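Local coordinates for protein NADH dehydrogenase, putative (Plasmodium falciparum, PDB 5JWC) that probably oxidises NADH through a bound FAD and passes the electrons to ubiquinone, as a type II NADH dehydrogenase of the malaria parasite, at residues D149-F154 with D268-S273; E183-M188 with F223-I228; Y264-V269 with L293-G298; P313-A316 with I320-V323. One frame throughout, in Å; residues are numbered along the deposited sequence.

Overall arrangement
All four contacts fall in the part of the chain related to pyridine nucleotide-disulphide oxidoreductases. Interactions 1, 2 and 3 each reach one five-stranded parallel sheet, the second Rossmann-type unit, which probably receives NADH. Strand 264-269 of interactions 1 and 3 belongs to an adjoining antiparallel sheet. These two contacts have centres about 8 Å apart and share Asp268 and Val269. Interaction 2, at the surface about 18 Å from interaction 1 (centres), falls between its segments in sequence. Interaction 3 follows, beginning where interaction 1 ends. Interaction 4 comes last and joins a loop to strand 321-323, about 34 Å from interaction 1 (centres). The first three thus hold hairpin, helix ends and parallel sheet together, apart from interaction 4.

Interaction 1: residues D149-F154 with D268-S273; sequences DKYAYF and DVDKHS
The ring of Tyr151 lies flat against the backbone turn at Asp270 and Lys271. Lys271 CA sits over the centre of the ring, 3.7 Å from its centroid and 12° off the ring normal, which makes a CH-pi contact. The peptide between Asp270 and Lys271 continues over the same face toward the rim, with Asp270 C 3.7 Å from Tyr151 CD2. The ring gets there because Tyr151 CG is anti to its own carbonyl carbon (chi1 -63°). Lys150 CG lies over the opposite face, so the ring is sandwiched between the backbone of the turn and the aliphatic chain of Lys150.

Lys271 crosses the tyrosine at about a right angle. Its CB is 3.7 Å from Tyr151 CE1, and its extended chain then leads away from the contact. Nearer the backbone, Tyr151 CB packs on Val269 CG1 at 3.8 Å. The turn is closed by Asp270 N bonding to Ser273 O at 2.8 Å. A weak bond from Lys271 N to Asp270 OD1 adds to it. Asp270 O is also bonded by Tyr290.

The arrangement is a beta hairpin turn, joining strands 264-269 and 273-278, with an aromatic ring from the end of helix 148-151 packed flat on it.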
loop_
_atom_site.group_PDB
_atom_site.type_symbol
_atom_site.label_atom_id
_atom_site.label_comp_id
_atom_site.label_asym_id
_atom_site.label_seq_id
_atom_site.Cartn_x
_atom_site.Cartn_y
_atom_site.Cartn_z
ATOM N N ASP A 149 17.022 -11.840 14.271
ATOM C CA ASP A 149 15.849 -11.029 14.597
ATOM C C ASP A 149 16.170 -9.536 14.425
ATOM O O ASP A 149 15.311 -8.741 14.037
ATOM C CB ASP A 149 15.357 -11.318 16.019
ATOM C CG ASP A 149 13.833 -11.409 16.104
ATOM O OD1 ASP A 149 13.140 -10.666 15.365
ATOM O OD2 ASP A 149 13.331 -12.254 16.877
ATOM N N LYS A 150 17.428 -9.169 14.651
ATOM C CA LYS A 150 17.860 -7.794 14.470
ATOM C C LYS A 150 17.952 -7.385 13.005
ATOM O O LYS A 150 17.523 -6.291 12.643
ATOM C CB LYS A 150 19.219 -7.578 15.148
ATOM C CG LYS A 150 19.568 -6.114 15.395
ATOM C CD LYS A 150 20.888 -5.971 16.160
ATOM C CE LYS A 150 21.125 -4.541 16.648
ATOM N NZ LYS A 150 20.832 -3.505 15.610
ATOM N N TYR A 151 18.510 -8.252 12.161
ATOM C CA TYR A 151 18.912 -7.822 10.825
ATOM C C TYR A 151 18.159 -8.462 9.658
ATOM O O TYR A 151 18.151 -7.904 8.564
ATOM C CB TYR A 151 20.414 -8.068 10.630
ATOM C CG TYR A 151 21.293 -7.274 11.580
ATOM C CD1 TYR A 151 21.316 -5.886 11.541
ATOM C CD2 TYR A 151 22.119 -7.912 12.494
ATOM C CE1 TYR A 151 22.126 -5.153 12.412
ATOM C CE2 TYR A 151 22.936 -7.193 13.356
ATOM C CZ TYR A 151 22.935 -5.820 13.308
ATOM O OH TYR A 151 23.746 -5.113 14.170
ATOM N N ALA A 152 17.542 -9.620 9.875
ATOM C CA ALA A 152 16.897 -10.345 8.776
ATOM C C ALA A 152 15.441 -9.922 8.589
ATOM O O ALA A 152 14.790 -9.506 9.546
ATOM C CB ALA A 152 16.970 -11.837 9.016
ATOM N N TYR A 153 14.940 -10.048 7.359
ATOM C CA TYR A 153 13.523 -9.834 7.060
ATOM C C TYR A 153 12.784 -11.177 7.011
ATOM O O TYR A 153 13.181 -12.077 6.263
ATOM C CB TYR A 153 13.361 -9.106 5.719
ATOM C CG TYR A 153 13.810 -7.664 5.769
ATOM C CD1 TYR A 153 12.882 -6.626 5.796
ATOM C CD2 TYR A 153 15.158 -7.340 5.802
ATOM C CE1 TYR A 153 13.285 -5.314 5.856
ATOM C CE2 TYR A 153 15.571 -6.024 5.857
ATOM C CZ TYR A 153 14.631 -5.017 5.882
ATOM O OH TYR A 153 15.034 -3.709 5.946
ATOM N N PHE A 154 11.712 -11.306 7.790
ATOM C CA PHE A 154 10.898 -12.514 7.756
ATOM C C PHE A 154 9.890 -12.448 6.609
ATOM O O PHE A 154 9.685 -11.380 6.028
ATOM C CB PHE A 154 10.168 -12.713 9.084
ATOM C CG PHE A 154 11.086 -12.849 10.264
ATOM C CD1 PHE A 154 12.360 -13.365 10.111
ATOM C CD2 PHE A 154 10.669 -12.470 11.532
ATOM C CE1 PHE A 154 13.218 -13.496 11.200
ATOM C CE2 PHE A 154 11.520 -12.597 12.626
ATOM C CZ PHE A 154 12.800 -13.112 12.454
ATOM N N ASP A 268 25.465 -17.186 12.092
ATOM C CA ASP A 268 25.575 -15.867 12.694
ATOM C C ASP A 268 25.215 -14.777 11.696
ATOM O O ASP A 268 25.509 -14.886 10.510
ATOM C CB ASP A 268 26.993 -15.627 13.221
ATOM C CG ASP A 268 27.085 -14.383 14.070
ATOM O OD1 ASP A 268 26.580 -14.422 15.208
ATOM O OD2 ASP A 268 27.639 -13.360 13.599
ATOM N N VAL A 269 24.584 -13.720 12.183
ATOM C CA VAL A 269 24.240 -12.598 11.318
ATOM C C VAL A 269 24.726 -11.289 11.926
ATOM O O VAL A 269 24.407 -10.978 13.066
ATOM C CB VAL A 269 22.718 -12.516 11.059
ATOM C CG1 VAL A 269 22.389 -11.316 10.162
ATOM C CG2 VAL A 269 22.211 -13.825 10.425
ATOM N N ASP A 270 25.495 -10.534 11.147
ATOM C CA ASP A 270 25.943 -9.198 11.537
ATOM C C ASP A 270 25.263 -8.170 10.629
ATOM O O ASP A 270 24.483 -8.538 9.757
ATOM C CB ASP A 270 27.475 -9.093 11.425
ATOM C CG ASP A 270 28.098 -8.231 12.519
ATOM O OD1 ASP A 270 27.350 -7.513 13.228
ATOM O OD2 ASP A 270 29.346 -8.289 12.674
ATOM N N LYS A 271 25.573 -6.890 10.814
ATOM C CA LYS A 271 24.889 -5.845 10.063
ATOM C C LYS A 271 25.177 -5.902 8.562
ATOM O O LYS A 271 24.267 -5.734 7.753
ATOM C CB LYS A 271 25.248 -4.458 10.605
ATOM C CG LYS A 271 24.404 -3.350 9.984
ATOM C CD LYS A 271 24.621 -2.020 10.678
ATOM C CE LYS A 271 23.748 -0.942 10.056
ATOM N NZ LYS A 271 23.992 0.387 10.675
ATOM N N HIS A 272 26.430 -6.138 8.187
ATOM C CA HIS A 272 26.804 -6.131 6.770
ATOM C C HIS A 272 27.237 -7.489 6.211
ATOM O O HIS A 272 27.467 -7.623 5.008
ATOM C CB HIS A 272 27.926 -5.110 6.526
ATOM C CG HIS A 272 27.542 -3.711 6.879
ATOM N ND1 HIS A 272 26.583 -3.005 6.179
ATOM C CD2 HIS A 272 27.955 -2.893 7.877
ATOM C CE1 HIS A 272 26.431 -1.811 6.724
ATOM N NE2 HIS A 272 27.253 -1.719 7.756
ATOM N N SER A 273 27.363 -8.489 7.070
ATOM C CA SER A 273 27.741 -9.817 6.598
ATOM C C SER A 273 27.125 -10.904 7.461
ATOM O O SER A 273 26.682 -10.630 8.578
ATOM C CB SER A 273 29.266 -9.955 6.558
ATOM O OG SER A 273 29.836 -9.596 7.802
#

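Interaction 2: residues E183-M188 with F223-I228; sequences EEKKKM and FNFISI
Phe225 packs its ring against the aliphatic parts of Lys185 and Lys186, and this apolar packing makes up most of the contact. Lys185 CD is 3.7 Å from Phe225 CD2, and Lys186 CG is 4.0 Å from Phe225 CD1. The two lysines thus meet different ortho carbons of the ring. Both approach at a slant. In each lysine CG is anti to the carbonyl carbon (chi1 -70° and -67°), and the chain is extended beyond it. Methylene groups therefore run beside the ring, while the contacts of the ring stop short of the ammonium ends. Phe225 also touches Leu189, just past the end of helix 182-188.

The polar link is made by a single water. The water oxygen donates to Lys186 O at 2.5 Å and to Phe225 O at 2.6 Å. The same water oxygen accepts from Ser227 OG at 2.7 Å. Three bonds therefore fix this water, and it joins the helix backbone to the turn and to the start of strand 227-232.

The one charge pair lies within the helix and does not bridge the segments: Lys186 NZ is 3.8 Å from Glu183 OE1, a long salt bridge.

Backbone bonds shape both sides. Lys187 N to Glu183 O belongs to the helix. Ile226 N to Phe223 O, at 3.1 Å, closes a type I beta turn from Phe223 to Ile226.

Ser227 bonds through its backbone to Leu189 and Val191, placing the contact where strands 190-194 and 227-232 begin side by side. It is surface packing of a helix on the turn that enters a parallel strand, in a Rossmann-type alpha/beta sheet.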
loop_
_atom_site.group_PDB
_atom_site.type_symbol
_atom_site.label_atom_id
_atom_site.label_comp_id
_atom_site.label_asym_id
_atom_site.label_seq_id
_atom_site.Cartn_x
_atom_site.Cartn_y
_atom_site.Cartn_z
ATOM N N GLU A 183 32.598 -1.773 -5.552
ATOM C CA GLU A 183 32.732 -2.816 -4.550
ATOM C C GLU A 183 31.629 -2.692 -3.500
ATOM O O GLU A 183 31.100 -3.696 -3.023
ATOM C CB GLU A 183 34.112 -2.772 -3.894
ATOM C CG GLU A 183 34.666 -4.162 -3.589
ATOM C CD GLU A 183 34.632 -5.086 -4.815
ATOM O OE1 GLU A 183 35.162 -4.690 -5.882
ATOM O OE2 GLU A 183 34.067 -6.200 -4.711
ATOM N N GLU A 184 31.295 -1.467 -3.114
ATOM C CA GLU A 184 30.242 -1.279 -2.124
ATOM C C GLU A 184 28.891 -1.679 -2.708
ATOM O O GLU A 184 28.033 -2.187 -1.992
ATOM C CB GLU A 184 30.169 0.172 -1.635
ATOM C CG GLU A 184 31.402 0.675 -0.903
ATOM C CD GLU A 184 31.456 2.207 -0.840
ATOM O OE1 GLU A 184 31.582 2.867 -1.903
ATOM O OE2 GLU A 184 31.336 2.754 0.279
ATOM N N LYS A 185 28.725 -1.445 -4.008
ATOM C CA LYS A 185 27.504 -1.801 -4.718
ATOM C C LYS A 185 27.304 -3.316 -4.747
ATOM O O LYS A 185 26.200 -3.806 -4.483
ATOM C CB LYS A 185 27.523 -1.256 -6.152
ATOM C CG LYS A 185 27.393 0.261 -6.290
ATOM C CD LYS A 185 27.252 0.652 -7.762
ATOM C CE LYS A 185 27.691 2.091 -8.014
ATOM N NZ LYS A 185 27.470 2.539 -9.421
ATOM N N LYS A 186 28.365 -4.053 -5.082
ATOM C CA LYS A 186 28.279 -5.509 -5.159
ATOM C C LYS A 186 27.858 -6.079 -3.812
ATOM O O LYS A 186 27.114 -7.042 -3.753
ATOM C CB LYS A 186 29.607 -6.134 -5.581
ATOM C CG LYS A 186 30.038 -5.832 -6.997
ATOM C CD LYS A 186 31.358 -6.557 -7.300
ATOM C CE LYS A 186 32.040 -6.022 -8.548
ATOM N NZ LYS A 186 33.418 -6.591 -8.706
ATOM N N LYS A 187 28.335 -5.472 -2.734
ATOM C CA LYS A 187 27.962 -5.916 -1.401
ATOM C C LYS A 187 26.515 -5.565 -1.082
ATOM O O LYS A 187 25.770 -6.391 -0.554
ATOM C CB LYS A 187 28.886 -5.308 -0.350
ATOM C CG LYS A 187 30.345 -5.749 -0.470
ATOM C CD LYS A 187 31.095 -5.410 0.809
ATOM C CE LYS A 187 32.601 -5.551 0.641
ATOM N NZ LYS A 187 33.322 -5.144 1.889
ATOM N N MET A 188 26.116 -4.340 -1.412
ATOM C CA MET A 188 24.767 -3.875 -1.096
ATOM C C MET A 188 23.704 -4.538 -1.964
ATOM O O MET A 188 22.574 -4.707 -1.531
ATOM C CB MET A 188 24.670 -2.360 -1.251
ATOM C CG MET A 188 25.016 -1.592 0.007
ATOM S SD MET A 188 24.868 0.193 -0.268
ATOM C CE MET A 188 26.340 0.499 -1.238
ATOM N N PHE A 223 22.714 -3.094 -12.887
ATOM C CA PHE A 223 22.177 -4.439 -13.059
ATOM C C PHE A 223 23.238 -5.492 -12.814
ATOM O O PHE A 223 22.994 -6.481 -12.115
ATOM C CB PHE A 223 21.590 -4.631 -14.454
ATOM C CG PHE A 223 21.255 -6.067 -14.768
ATOM C CD1 PHE A 223 20.118 -6.661 -14.237
ATOM C CD2 PHE A 223 22.091 -6.833 -15.577
ATOM C CE1 PHE A 223 19.813 -7.996 -14.512
ATOM C CE2 PHE A 223 21.797 -8.166 -15.855
ATOM C CZ PHE A 223 20.651 -8.748 -15.322
ATOM N N ASN A 224 24.423 -5.251 -13.369
ATOM C CA ASN A 224 25.522 -6.211 -13.340
ATOM C C ASN A 224 26.090 -6.447 -11.953
ATOM O O ASN A 224 26.781 -7.433 -11.737
ATOM C CB ASN A 224 26.654 -5.740 -14.261
ATOM C CG ASN A 224 26.323 -5.910 -15.731
ATOM O OD1 ASN A 224 25.724 -6.917 -16.145
ATOM N ND2 ASN A 224 26.715 -4.924 -16.536
ATOM N N PHE A 225 25.801 -5.553 -11.011
ATOM C CA PHE A 225 26.287 -5.726 -9.640
ATOM C C PHE A 225 25.334 -6.497 -8.730
ATOM O O PHE A 225 25.666 -6.789 -7.589
ATOM C CB PHE A 225 26.582 -4.360 -9.028
ATOM C CG PHE A 225 27.520 -3.536 -9.853
ATOM C CD1 PHE A 225 28.658 -4.117 -10.394
ATOM C CD2 PHE A 225 27.263 -2.199 -10.112
ATOM C CE1 PHE A 225 29.540 -3.376 -11.161
ATOM C CE2 PHE A 225 28.144 -1.449 -10.883
ATOM C CZ PHE A 225 29.280 -2.039 -11.406
ATOM N N ILE A 226 24.147 -6.805 -9.230
ATOM C CA ILE A 226 23.133 -7.481 -8.428
ATOM C C ILE A 226 23.374 -8.987 -8.390
ATOM O O ILE A 226 23.648 -9.597 -9.420
ATOM C CB ILE A 226 21.721 -7.209 -8.973
ATOM C CG1 ILE A 226 21.451 -5.696 -8.999
ATOM C CG2 ILE A 226 20.670 -7.953 -8.120
ATOM C CD1 ILE A 226 20.178 -5.319 -9.688
ATOM N N SER A 227 23.268 -9.584 -7.207
ATOM C CA SER A 227 23.323 -11.031 -7.109
ATOM C C SER A 227 22.297 -11.552 -6.123
ATOM O O SER A 227 21.822 -10.821 -5.248
ATOM C CB SER A 227 24.722 -11.500 -6.688
ATOM O OG SER A 227 25.138 -10.848 -5.492
ATOM N N ILE A 228 21.959 -12.827 -6.275
ATOM C CA ILE A 228 21.084 -13.509 -5.346
ATOM C C ILE A 228 21.666 -14.855 -4.965
ATOM O O ILE A 228 22.103 -15.608 -5.843
ATOM C CB ILE A 228 19.701 -13.794 -5.928
ATOM C CG1 ILE A 228 19.099 -12.591 -6.618
ATOM C CG2 ILE A 228 18.754 -14.305 -4.843
ATOM C CD1 ILE A 228 17.765 -12.969 -7.285
HETATM O O HOH W 1 26.146 -8.331 -5.613
#

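Interaction 3: residues Y264-V269 with L293-G298; sequences YYVIDV and LIWASG
Leu293 holds its CG anti to the backbone N: chi1 of 180° points CG at Val269, and chi2 of 63° then sets CD2 against it. Trp295 has the same kind of first torsion (chi1 -157°), and its six-membered ring is carried across to Val266. These torsions help bring the two pairs together between strands 264-269 and 292-295.

Leu293 and Val269 meet tip to tip. Leu293 CD2 is 3.6 Å from Val269 CG1 and 3.8 Å from Val269 CG2, so one methyl touches both valine branches. Val266 and Trp295 come from opposite directions. Trp295 CH2 lies 3.9 Å from Val266 CB. Val266 CG1 sits at the edge of the indole, in its plane, 4.0 Å from Trp295 CZ3. The contact is apolar, and all four residues are buried. The indole nitrogen points to another partner: Trp295 NE1 makes a weak hydrogen bond to Asn141 O.

Val266 and Trp295 both also touch Val194, and Leu293 packs on Ala192 and Val194, so strand 190-194 lies against both pairs. Strand 264-269 is an outermost strand of a three-stranded antiparallel sheet. Strand 292-295 runs inside the parallel sheet, between strands 153-154 and 190-194, with Ile294 touching helix 198-218.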
loop_
_atom_site.group_PDB
_atom_site.type_symbol
_atom_site.label_atom_id
_atom_site.label_comp_id
_atom_site.label_asym_id
_atom_site.label_seq_id
_atom_site.Cartn_x
_atom_site.Cartn_y
_atom_site.Cartn_z
ATOM N N TYR A 264 24.510 -25.790 3.219
ATOM C CA TYR A 264 25.026 -24.727 4.067
ATOM C C TYR A 264 23.929 -24.207 4.981
ATOM O O TYR A 264 22.768 -24.140 4.592
ATOM C CB TYR A 264 25.570 -23.571 3.232
ATOM C CG TYR A 264 26.953 -23.774 2.657
ATOM C CD1 TYR A 264 28.093 -23.541 3.431
ATOM C CD2 TYR A 264 27.124 -24.132 1.326
ATOM C CE1 TYR A 264 29.364 -23.699 2.896
ATOM C CE2 TYR A 264 28.387 -24.293 0.782
ATOM C CZ TYR A 264 29.500 -24.074 1.574
ATOM O OH TYR A 264 30.751 -24.234 1.036
ATOM N N TYR A 265 24.280 -23.825 6.198
ATOM C CA TYR A 265 23.292 -23.155 7.022
ATOM C C TYR A 265 23.919 -21.977 7.760
ATOM O O TYR A 265 25.142 -21.900 7.944
ATOM C CB TYR A 265 22.621 -24.142 7.988
ATOM C CG TYR A 265 23.573 -24.912 8.860
ATOM C CD1 TYR A 265 23.835 -24.495 10.159
ATOM C CD2 TYR A 265 24.198 -26.068 8.392
ATOM C CE1 TYR A 265 24.705 -25.198 10.975
ATOM C CE2 TYR A 265 25.076 -26.780 9.197
ATOM C CZ TYR A 265 25.321 -26.339 10.492
ATOM O OH TYR A 265 26.186 -27.031 11.311
ATOM N N VAL A 266 23.069 -21.033 8.137
ATOM C CA VAL A 266 23.525 -19.792 8.739
ATOM C C VAL A 266 23.797 -19.990 10.226
ATOM O O VAL A 266 23.022 -20.646 10.911
ATOM C CB VAL A 266 22.486 -18.677 8.535
ATOM C CG1 VAL A 266 22.897 -17.430 9.288
ATOM C CG2 VAL A 266 22.310 -18.400 7.044
ATOM N N ILE A 267 24.903 -19.439 10.719
ATOM C CA ILE A 267 25.261 -19.597 12.121
ATOM C C ILE A 267 25.404 -18.274 12.848
ATOM O O ILE A 267 25.441 -18.236 14.072
ATOM C CB ILE A 267 26.570 -20.384 12.267
ATOM C CG1 ILE A 267 27.665 -19.733 11.426
ATOM C CG2 ILE A 267 26.356 -21.819 11.841
ATOM C CD1 ILE A 267 29.022 -20.401 11.553
ATOM N N ASP A 268 25.465 -17.186 12.092
ATOM C CA ASP A 268 25.575 -15.867 12.694
ATOM C C ASP A 268 25.215 -14.777 11.696
ATOM O O ASP A 268 25.509 -14.886 10.510
ATOM C CB ASP A 268 26.993 -15.627 13.221
ATOM C CG ASP A 268 27.085 -14.383 14.070
ATOM O OD1 ASP A 268 26.580 -14.422 15.208
ATOM O OD2 ASP A 268 27.639 -13.360 13.599
ATOM N N VAL A 269 24.584 -13.720 12.183
ATOM C CA VAL A 269 24.240 -12.598 11.318
ATOM C C VAL A 269 24.726 -11.289 11.926
ATOM O O VAL A 269 24.407 -10.978 13.066
ATOM C CB VAL A 269 22.718 -12.516 11.059
ATOM C CG1 VAL A 269 22.389 -11.316 10.162
ATOM C CG2 VAL A 269 22.211 -13.825 10.425
ATOM N N LEU A 293 18.776 -9.545 3.654
ATOM C CA LEU A 293 18.756 -10.927 4.128
ATOM C C LEU A 293 17.324 -11.341 4.441
ATOM O O LEU A 293 16.667 -10.737 5.287
ATOM C CB LEU A 293 19.628 -11.102 5.373
ATOM C CG LEU A 293 19.704 -12.502 5.992
ATOM C CD1 LEU A 293 20.319 -13.497 5.019
ATOM C CD2 LEU A 293 20.525 -12.440 7.282
ATOM N N ILE A 294 16.845 -12.371 3.751
ATOM C CA ILE A 294 15.471 -12.819 3.906
ATOM C C ILE A 294 15.439 -14.174 4.601
ATOM O O ILE A 294 16.052 -15.134 4.135
ATOM C CB ILE A 294 14.762 -12.884 2.543
ATOM C CG1 ILE A 294 14.619 -11.473 1.982
ATOM C CG2 ILE A 294 13.379 -13.549 2.654
ATOM C CD1 ILE A 294 14.444 -11.415 0.474
ATOM N N TRP A 295 14.735 -14.241 5.728
ATOM C CA TRP A 295 14.651 -15.466 6.511
ATOM C C TRP A 295 13.328 -16.181 6.218
ATOM O O TRP A 295 12.277 -15.808 6.741
ATOM C CB TRP A 295 14.775 -15.150 8.006
ATOM C CG TRP A 295 15.234 -16.296 8.853
ATOM C CD1 TRP A 295 14.448 -17.164 9.585
ATOM C CD2 TRP A 295 16.587 -16.691 9.084
ATOM N NE1 TRP A 295 15.244 -18.075 10.242
ATOM C CE2 TRP A 295 16.556 -17.799 9.959
ATOM C CE3 TRP A 295 17.824 -16.214 8.643
ATOM C CZ2 TRP A 295 17.718 -18.431 10.389
ATOM C CZ3 TRP A 295 18.974 -16.844 9.083
ATOM C CH2 TRP A 295 18.911 -17.936 9.939
ATOM N N ALA A 296 13.377 -17.212 5.381
ATOM C CA ALA A 296 12.148 -17.735 4.799
ATOM C C ALA A 296 11.616 -18.938 5.551
ATOM O O ALA A 296 10.554 -19.453 5.218
ATOM C CB ALA A 296 12.369 -18.092 3.320
ATOM N N SER A 297 12.339 -19.349 6.586
ATOM C CA SER A 297 12.097 -20.612 7.273
ATOM C C SER A 297 11.945 -20.457 8.789
ATOM O O SER A 297 12.525 -19.560 9.395
ATOM C CB SER A 297 13.246 -21.578 6.963
ATOM O OG SER A 297 14.513 -20.937 7.144
ATOM N N GLY A 298 11.147 -21.334 9.395
ATOM C CA GLY A 298 11.100 -21.447 10.841
ATOM C C GLY A 298 9.815 -21.059 11.553
ATOM O O GLY A 298 9.394 -19.896 11.545
#

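Interaction 4: residues P313-A316 with I320-V323; sequences PVQA and ILKV
Gln315 turns its side-chain amide to the backbone of Lys322 and bonds it twice. Lys322 N donates to Gln315 OE1 at 3.0 Å, and the bond is nearly straight (169°). Gln315 NE2 donates to Lys322 O, also at 3.0 Å, but this bond is more bent (145°). The two bonds use both ends of the amide, so together they help fix its rotation.

The amide does not meet the strand quite flat. Lys322 N is tilted 16° from the carbonyl plane of Gln315. In the second bond NE2 reaches Lys322 O in the plane of that carbonyl, on a lone pair, although Lys322 O itself lies out of the glutamine amide plane. A bend in the glutamine chain at chi2 carries the amide to this position.

The side chains of Gln315 and Lys322 cross at a slant. Lys322 CB comes within 3.6 Å of Gln315 OE1, and the rest of the lysine chain then leads away. Leu321 adds a lighter touch, with its CD1 3.8 Å from Gln315 OE1.

The amide has strong partners outside the segments too. Gln315 NE2 donates to Ile330 O, its strongest polar partner, and Gln315 OE1 accepts from Asn318 ND2. The buried amide thus ties the loop to two backbone segments.

Strand 321-323 pairs in parallel with strand 344-346, through Leu321 and Val323 to Lys345. Helix 303-309 comes before the loop and packs on Gln315 through Leu309. Leu321 rests on the same helix and on Ala339 of strand 337-339.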
loop_
_atom_site.group_PDB
_atom_site.type_symbol
_atom_site.label_atom_id
_atom_site.label_comp_id
_atom_site.label_asym_id
_atom_site.label_seq_id
_atom_site.Cartn_x
_atom_site.Cartn_y
_atom_site.Cartn_z
ATOM N N PRO A 313 -2.594 -29.551 33.274
ATOM C CA PRO A 313 -1.667 -30.451 33.975
ATOM C C PRO A 313 -1.112 -31.553 33.076
ATOM O O PRO A 313 0.108 -31.629 32.914
ATOM C CB PRO A 313 -2.522 -31.023 35.121
ATOM C CG PRO A 313 -3.950 -30.747 34.731
ATOM C CD PRO A 313 -3.910 -29.481 33.932
ATOM N N VAL A 314 -1.978 -32.351 32.465
ATOM C CA VAL A 314 -1.528 -33.387 31.536
ATOM C C VAL A 314 -0.647 -32.858 30.377
ATOM O O VAL A 314 0.202 -33.592 29.873
ATOM C CB VAL A 314 -2.728 -34.176 30.965
ATOM C CG1 VAL A 314 -3.334 -33.469 29.766
ATOM C CG2 VAL A 314 -2.310 -35.591 30.601
ATOM N N GLN A 315 -0.820 -31.603 29.957
ATOM C CA GLN A 315 -0.016 -31.069 28.849
ATOM C C GLN A 315 1.097 -30.113 29.305
ATOM O O GLN A 315 1.780 -29.510 28.469
ATOM C CB GLN A 315 -0.913 -30.334 27.829
ATOM C CG GLN A 315 -2.006 -31.178 27.188
ATOM C CD GLN A 315 -2.255 -30.789 25.737
ATOM O OE1 GLN A 315 -1.326 -30.422 25.016
ATOM N NE2 GLN A 315 -3.509 -30.875 25.303
ATOM N N ALA A 316 1.297 -30.004 30.616
ATOM C CA ALA A 316 2.123 -28.943 31.200
ATOM C C ALA A 316 3.532 -28.819 30.642
ATOM O O ALA A 316 4.073 -27.719 30.594
ATOM C CB ALA A 316 2.183 -29.119 32.711
ATOM N N ILE A 320 3.935 -28.389 22.179
ATOM C CA ILE A 320 2.864 -28.008 21.274
ATOM C C ILE A 320 1.538 -28.529 21.792
ATOM O O ILE A 320 1.478 -29.524 22.514
ATOM C CB ILE A 320 3.119 -28.507 19.825
ATOM C CG1 ILE A 320 2.250 -27.723 18.821
ATOM C CG2 ILE A 320 2.920 -30.017 19.726
ATOM C CD1 ILE A 320 2.643 -27.901 17.338
ATOM N N LEU A 321 0.477 -27.823 21.443
ATOM C CA LEU A 321 -0.855 -28.165 21.893
ATOM C C LEU A 321 -1.328 -29.473 21.257
ATOM O O LEU A 321 -1.369 -29.591 20.037
ATOM C CB LEU A 321 -1.813 -27.022 21.555
ATOM C CG LEU A 321 -3.199 -27.140 22.196
ATOM C CD1 LEU A 321 -3.065 -27.255 23.717
ATOM C CD2 LEU A 321 -4.050 -25.942 21.833
ATOM N N LYS A 322 -1.689 -30.456 22.076
ATOM C CA LYS A 322 -2.194 -31.726 21.549
ATOM C C LYS A 322 -3.711 -31.777 21.540
ATOM O O LYS A 322 -4.355 -31.383 22.515
ATOM C CB LYS A 322 -1.650 -32.904 22.360
ATOM C CG LYS A 322 -0.139 -33.125 22.296
ATOM C CD LYS A 322 0.261 -33.727 20.943
ATOM C CE LYS A 322 1.660 -34.367 20.999
ATOM N NZ LYS A 322 1.625 -35.773 20.447
ATOM N N VAL A 323 -4.288 -32.260 20.443
ATOM C CA VAL A 323 -5.729 -32.468 20.370
ATOM C C VAL A 323 -5.999 -33.923 20.053
ATOM O O VAL A 323 -5.121 -34.625 19.537
ATOM C CB VAL A 323 -6.397 -31.591 19.290
ATOM C CG1 VAL A 323 -6.057 -30.119 19.533
ATOM C CG2 VAL A 323 -5.933 -32.029 17.893
#